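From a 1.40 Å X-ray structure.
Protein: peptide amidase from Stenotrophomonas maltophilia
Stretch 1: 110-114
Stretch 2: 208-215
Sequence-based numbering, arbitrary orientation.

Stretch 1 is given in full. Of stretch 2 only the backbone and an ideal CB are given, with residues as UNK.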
# COMPACT_ATOMS: atom_id res chain seq x y z
N ASP A 110 8.12 16.17 -7.89
CA ASP A 110 7.29 15.59 -6.84
C ASP A 110 5.80 15.43 -7.12
O ASP A 110 5.15 16.35 -7.61
CB ASP A 110 7.41 16.42 -5.55
CG ASP A 110 8.76 16.31 -4.89
OD1 ASP A 110 9.64 15.60 -5.42
OD2 ASP A 110 8.95 16.95 -3.83
N ALA A 111 5.27 14.26 -6.76
CA ALA A 111 3.85 13.99 -6.89
C ALA A 111 3.16 14.84 -5.82
O ALA A 111 3.80 15.24 -4.84
CB ALA A 111 3.57 12.51 -6.63
N TYR A 112 1.87 15.10 -5.98
CA TYR A 112 1.15 15.91 -5.01
C TYR A 112 1.32 15.40 -3.58
O TYR A 112 1.63 16.18 -2.68
CB TYR A 112 -0.34 15.96 -5.36
CG TYR A 112 -1.12 16.90 -4.46
CD1 TYR A 112 -1.03 18.28 -4.63
CD2 TYR A 112 -1.90 16.41 -3.42
CE1 TYR A 112 -1.70 19.15 -3.78
CE2 TYR A 112 -2.58 17.28 -2.56
CZ TYR A 112 -2.47 18.65 -2.75
OH TYR A 112 -3.12 19.51 -1.90
N LEU A 113 1.12 14.11 -3.35
CA LEU A 113 1.23 13.59 -1.99
C LEU A 113 2.64 13.71 -1.44
O LEU A 113 2.83 13.80 -0.22
CB LEU A 113 0.74 12.14 -1.92
CG LEU A 113 1.55 11.01 -2.56
CD1 LEU A 113 2.65 10.56 -1.61
CD2 LEU A 113 0.62 9.85 -2.85
N VAL A 114 3.64 13.73 -2.31
CA VAL A 114 5.02 13.87 -1.87
C VAL A 114 5.25 15.32 -1.44
O VAL A 114 5.95 15.59 -0.46
CB VAL A 114 6.02 13.47 -2.97
CG1 VAL A 114 7.44 13.78 -2.55
CG2 VAL A 114 5.87 11.98 -3.26
N UNK A 208 -9.63 10.09 -1.78
CA UNK A 208 -9.18 10.69 -0.53
C UNK A 208 -7.77 11.26 -0.68
O UNK A 208 -7.46 12.32 -0.16
CB UNK A 208 -9.22 9.66 0.60
N UNK A 209 -6.93 10.52 -1.41
CA UNK A 209 -5.54 10.90 -1.65
C UNK A 209 -5.29 11.06 -3.15
O UNK A 209 -5.61 10.16 -3.93
CB UNK A 209 -4.59 9.86 -1.06
N UNK A 210 -4.71 12.18 -3.54
CA UNK A 210 -4.45 12.43 -4.95
C UNK A 210 -3.56 11.38 -5.62
O UNK A 210 -2.57 10.93 -5.04
CB UNK A 210 -3.80 13.81 -5.10
N UNK A 211 -3.92 11.02 -6.85
CA UNK A 211 -3.12 10.08 -7.63
C UNK A 211 -2.21 10.84 -8.60
O UNK A 211 -1.52 10.24 -9.41
CB UNK A 211 -4.02 9.11 -8.39
N UNK A 212 -2.20 12.17 -8.51
CA UNK A 212 -1.35 12.91 -9.43
C UNK A 212 0.12 12.60 -9.16
O UNK A 212 0.56 12.50 -8.02
CB UNK A 212 -1.61 14.41 -9.31
N UNK A 213 0.88 12.43 -10.24
CA UNK A 213 2.29 12.15 -10.10
C UNK A 213 2.61 10.69 -9.81
O UNK A 213 3.71 10.38 -9.37
CB UNK A 213 2.87 13.03 -8.99
N UNK A 214 1.65 9.80 -10.06
CA UNK A 214 1.87 8.38 -9.84
C UNK A 214 1.68 7.62 -11.15
O UNK A 214 0.68 7.82 -11.84
CB UNK A 214 0.92 7.85 -8.76
N UNK A 215 2.63 6.76 -11.50
CA UNK A 215 2.51 5.94 -12.71
C UNK A 215 1.27 5.12 -12.43
O UNK A 215 1.22 4.37 -11.45
CB UNK A 215 3.74 5.08 -12.99

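Position 208 lies beyond the reach of stretch 1: no atom of that stretch comes within 5.5 Å of the ideal CB, so this contact does not restrict the choice. The deposited residue is Leu208, which makes no contact here.

At position 209 the CA-to-CB bond runs sideways to stretch 1, and again nothing lies within 5.5 Å of the ideal CB. The backbone is extended (phi/psi -121/130), a region beta-branched residues favour, and the nearest feature on offer is the hydrocarbon end of Leu113. A medium apolar side chain could bridge the gap, though the evidence is permissive. The residue is Val209; with chi1 at t, its CG1 comes 4.1 Å from Leu113 CD2, an apolar contact.

Position 210 faces stretch 1 closely. Its ideal CB is 3.6 Å from Tyr112 CD2 and 5.2 Å from Leu113 N, so space beside the ring is limited. Alanine, serine, cysteine or threonine would be reasonable. The backbone after it also matters, since the amide of position 212 lies where a short polar side chain could accept its hydrogen. Ser210 is found. Its CB approaches Tyr112 CD2 at 3.7 Å, oblique to the ring, while chi1 at t lets OG accept a hydrogen bond from the backbone N of position 212 (Ser210 OG to that N 3.1 Å, N-H...O angle 164°).

Position 211 points its CB away from stretch 1, and phi/psi of -98/5 suit many residues. It opens a type II turn that ends at 214. A long polar side chain is compatible, and Arg211 is deposited, its guanidinium hydrogen-bonded elsewhere in the structure.

Position 212 sends its CB sideways, 4.4 Å from Tyr112 CB, and phi/psi of -65/138 fit the second position of the turn. Proline would suit those angles but would lack the amide hydrogen; small or polar residues such as serine, asparagine or aspartate are also plausible. Asp212 is deposited, with CB 4.4 Å from Tyr112 CB. Its carbonyl does more across the interface: O lies 3.3 Å from Ala111 CB, and a water donates to it (water O to Asp212 O 2.7 Å). The same water donates to Ser210 O and accepts from Leu113 N, each 2.9 Å from the water oxygen, joining stretches that share no direct hydrogen bond.

Position 213 is the most decisive. An ideal CB would sit 2.5 Å from Ala111 CA, a clash, and phi/psi of 81/17 would also jam it against the preceding carbonyl O. Both tests call for glycine, and Gly213 is present; its CA lies 4.0 Å from Ala111 CA.

Position 214 has a sideways CB with nothing within 5.5 Å, but a long apolar chain could reach Leu113. Leucine, methionine or isoleucine would serve. Ile214 (m, t) brings CD1 to 4.0 Å from Leu113 CD2; its N donates a weak hydrogen bond to Arg211 O (3.3 Å), closing the turn.

Position 215 is out of reach and unconstrained here; it is Ile215.

Stretch 2, residues 208-215: LVSRDGII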
# COMPACT_ATOMS: atom_id res chain seq x y z
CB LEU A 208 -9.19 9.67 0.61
CG LEU A 208 -8.75 10.23 1.98
CD1 LEU A 208 -9.75 11.28 2.45
CD2 LEU A 208 -8.64 9.10 2.99
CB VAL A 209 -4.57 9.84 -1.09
CG1 VAL A 209 -3.13 10.26 -1.32
CG2 VAL A 209 -4.84 9.62 0.40
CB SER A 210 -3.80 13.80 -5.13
OG SER A 210 -3.53 14.05 -6.50
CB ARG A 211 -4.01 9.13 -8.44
CG ARG A 211 -4.68 7.99 -7.66
CD ARG A 211 -5.94 8.45 -6.94
NE ARG A 211 -6.91 9.03 -7.87
CZ ARG A 211 -7.65 8.33 -8.72
NH1 ARG A 211 -7.57 7.01 -8.77
NH2 ARG A 211 -8.47 8.97 -9.56
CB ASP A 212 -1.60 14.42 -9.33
CG ASP A 212 -1.16 15.16 -10.59
OD1 ASP A 212 -1.61 14.79 -11.70
OD2 ASP A 212 -0.36 16.11 -10.47
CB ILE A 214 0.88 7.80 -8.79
CG1 ILE A 214 0.99 8.57 -7.47
CG2 ILE A 214 1.17 6.32 -8.57
CD1 ILE A 214 0.02 8.11 -6.40
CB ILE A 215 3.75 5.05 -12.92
CG1 ILE A 215 4.97 5.94 -13.15
CG2 ILE A 215 3.53 4.12 -14.12
CD1 ILE A 215 6.27 5.19 -13.38
O HOH W 1 -0.10 12.41 -5.36
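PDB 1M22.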